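Local coordinates for protein PKS (Streptomyces albus, PDB 4OQJ) that probably acts as a ketosynthase of oxazolomycin biosynthesis, joining acyl units by decarboxylative condensation on a growing polyketide chain, at residues Glu572-Cys577 with Ala586-Gly591. Numbering follows the deposited sequence.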
loop_
_atom_site.group_PDB
_atom_site.type_symbol
_atom_site.label_atom_id
_atom_site.label_comp_id
_atom_site.label_asym_id
_atom_site.label_seq_id
_atom_site.Cartn_x
_atom_site.Cartn_y
_atom_site.Cartn_z
ATOM N N GLU A 572 -9.584 -41.995 -28.351
ATOM C CA GLU A 572 -9.109 -42.747 -27.188
ATOM C C GLU A 572 -10.147 -43.751 -26.696
ATOM O O GLU A 572 -9.876 -44.948 -26.620
ATOM C CB GLU A 572 -8.736 -41.805 -26.034
ATOM C CG GLU A 572 -8.336 -42.546 -24.744
ATOM C CD GLU A 572 -8.240 -41.646 -23.520
ATOM O OE1 GLU A 572 -8.152 -40.406 -23.677
ATOM O OE2 GLU A 572 -8.260 -42.190 -22.392
ATOM N N HIS A 573 -11.330 -43.264 -26.345
ATOM C CA HIS A 573 -12.358 -44.130 -25.766
ATOM C C HIS A 573 -12.949 -45.111 -26.772
ATOM O O HIS A 573 -13.406 -46.195 -26.398
ATOM C CB HIS A 573 -13.462 -43.281 -25.152
ATOM C CG HIS A 573 -12.979 -42.410 -24.036
ATOM N ND1 HIS A 573 -12.550 -42.924 -22.833
ATOM C CD2 HIS A 573 -12.826 -41.068 -23.952
ATOM C CE1 HIS A 573 -12.163 -41.930 -22.048
ATOM N NE2 HIS A 573 -12.319 -40.796 -22.704
ATOM N N PHE A 574 -12.957 -44.745 -28.046
ATOM C CA PHE A 574 -13.454 -45.667 -29.062
ATOM C C PHE A 574 -12.494 -46.850 -29.199
ATOM O O PHE A 574 -12.927 -47.996 -29.294
ATOM C CB PHE A 574 -13.638 -44.961 -30.410
ATOM C CG PHE A 574 -14.403 -45.775 -31.421
ATOM C CD1 PHE A 574 -13.755 -46.681 -32.233
ATOM C CD2 PHE A 574 -15.776 -45.635 -31.547
ATOM C CE1 PHE A 574 -14.462 -47.433 -33.155
ATOM C CE2 PHE A 574 -16.482 -46.372 -32.454
ATOM C CZ PHE A 574 -15.827 -47.278 -33.266
ATOM N N ASP A 575 -11.194 -46.565 -29.230
ATOM C CA ASP A 575 -10.183 -47.616 -29.306
ATOM C C ASP A 575 -10.343 -48.583 -28.142
ATOM O O ASP A 575 -10.357 -49.801 -28.326
ATOM C CB ASP A 575 -8.771 -47.024 -29.302
ATOM C CG ASP A 575 -8.349 -46.488 -30.659
ATOM O OD1 ASP A 575 -9.029 -46.782 -31.669
ATOM O OD2 ASP A 575 -7.317 -45.780 -30.719
ATOM N N ARG A 576 -10.482 -48.036 -26.941
ATOM C CA ARG A 576 -10.585 -48.871 -25.754
ATOM C C ARG A 576 -11.904 -49.638 -25.726
ATOM O O ARG A 576 -11.948 -50.782 -25.276
ATOM C CB ARG A 576 -10.417 -48.016 -24.499
ATOM C CG ARG A 576 -9.033 -47.362 -24.422
ATOM C CD ARG A 576 -8.783 -46.630 -23.107
ATOM N NE ARG A 576 -7.532 -45.871 -23.151
ATOM C CZ ARG A 576 -6.321 -46.387 -22.937
ATOM N NH1 ARG A 576 -6.169 -47.681 -22.654
ATOM N NH2 ARG A 576 -5.250 -45.600 -23.005
ATOM N N CYS A 577 -12.972 -49.027 -26.228
ATOM C CA CYS A 577 -14.256 -49.714 -26.321
ATOM C C CYS A 577 -14.199 -50.862 -27.326
ATOM O O CYS A 577 -14.790 -51.912 -27.104
ATOM C CB CYS A 577 -15.365 -48.745 -26.722
ATOM S SG CYS A 577 -16.962 -49.544 -26.935
ATOM N N ALA A 586 -11.312 -50.214 -36.821
ATOM C CA ALA A 586 -11.609 -49.955 -38.231
ATOM C C ALA A 586 -12.884 -50.664 -38.676
ATOM O O ALA A 586 -13.633 -50.148 -39.505
ATOM C CB ALA A 586 -10.444 -50.384 -39.102
ATOM N N GLU A 587 -13.124 -51.850 -38.125
ATOM C CA GLU A 587 -14.334 -52.605 -38.430
ATOM C C GLU A 587 -15.564 -51.904 -37.870
ATOM O O GLU A 587 -16.554 -51.719 -38.577
ATOM C CB GLU A 587 -14.236 -54.024 -37.870
ATOM C CG GLU A 587 -13.878 -55.070 -38.909
ATOM C CD GLU A 587 -13.638 -56.436 -38.298
ATOM O OE1 GLU A 587 -14.555 -56.950 -37.616
ATOM O OE2 GLU A 587 -12.531 -56.984 -38.493
ATOM N N LEU A 588 -15.503 -51.509 -36.603
ATOM C CA LEU A 588 -16.639 -50.836 -35.971
ATOM C C LEU A 588 -16.952 -49.477 -36.621
ATOM O O LEU A 588 -18.119 -49.116 -36.770
ATOM C CB LEU A 588 -16.378 -50.643 -34.477
ATOM C CG LEU A 588 -16.483 -51.880 -33.590
ATOM C CD1 LEU A 588 -15.962 -51.580 -32.192
ATOM C CD2 LEU A 588 -17.914 -52.363 -33.524
ATOM N N LEU A 589 -15.918 -48.732 -37.009
ATOM C CA LEU A 589 -16.104 -47.415 -37.622
ATOM C C LEU A 589 -16.823 -47.505 -38.962
ATOM O O LEU A 589 -17.435 -46.538 -39.412
ATOM C CB LEU A 589 -14.762 -46.713 -37.834
ATOM C CG LEU A 589 -13.999 -46.157 -36.632
ATOM C CD1 LEU A 589 -12.672 -45.573 -37.115
ATOM C CD2 LEU A 589 -14.803 -45.103 -35.865
ATOM N N ARG A 590 -16.702 -48.660 -39.607
ATOM C CA ARG A 590 -17.335 -48.921 -40.892
ATOM C C ARG A 590 -18.707 -49.530 -40.700
ATOM O O ARG A 590 -19.496 -49.609 -41.643
ATOM C CB ARG A 590 -16.483 -49.878 -41.735
ATOM C CG ARG A 590 -15.287 -49.222 -42.421
ATOM C CD ARG A 590 -14.358 -50.234 -43.110
ATOM N NE ARG A 590 -14.364 -51.562 -42.482
ATOM C CZ ARG A 590 -13.290 -52.332 -42.300
ATOM N NH1 ARG A 590 -12.083 -51.926 -42.684
ATOM N NH2 ARG A 590 -13.421 -53.520 -41.721
ATOM N N GLY A 591 -18.984 -49.969 -39.477
ATOM C CA GLY A 591 -20.136 -50.820 -39.225
ATOM C C GLY A 591 -21.472 -50.104 -39.158
ATOM O O GLY A 591 -21.555 -48.913 -38.841
#
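The Phe574 ring carries a methyl of Leu589 over one face. CD2 of Leu589 sits 3.8 Å from the centroid of the Phe574 ring, 24° off the ring normal. This is a CH-pi contact. The methyl is shifted toward the outer end of the ring, and its shortest approach is 3.5 Å, from Leu589 CD2 to Phe574 CZ. CG of Leu589 follows it, 3.7 Å from Phe574 CE1. Leu588 meets the same end of the ring from an oblique direction. Its CB does the touching, 3.6 Å from Phe574 CZ, while its branched end lies beyond CZ, turned toward Ala578 and Leu581. Leu589 thus covers one face near the CZ-CE1 side, and Leu588 CB meets CZ obliquely.

Phe574 sets out from its helix toward the 586-591 segment. CG lies opposite the backbone N (chi1 -168°), which carries the ring outward to the second helix. The two backbones stay well apart, with 9.1 Å between the CA atoms of Phe574 and Leu589. Side chains alone bridge this gap, and the contact between the segments is small and apolar. Both Phe574 and Leu588 are buried, whereas Leu589 remains partly exposed.

The contact joins helix 568-581 to the short helix 585-590 that follows it, far from the centre of the chain. It is a packing of two consecutive helices joined by a very short link, made by an aromatic residue of the first and adjacent leucines of the second. The Phe574 ring also meets that of Phe570, their planes inclined at about 30°, and touches Ala599 and Val600 of helix 594-610. Leu589 packs on Ala560 and Tyr564 of helix 557-566. Four successive helices therefore meet around this small apolar cluster.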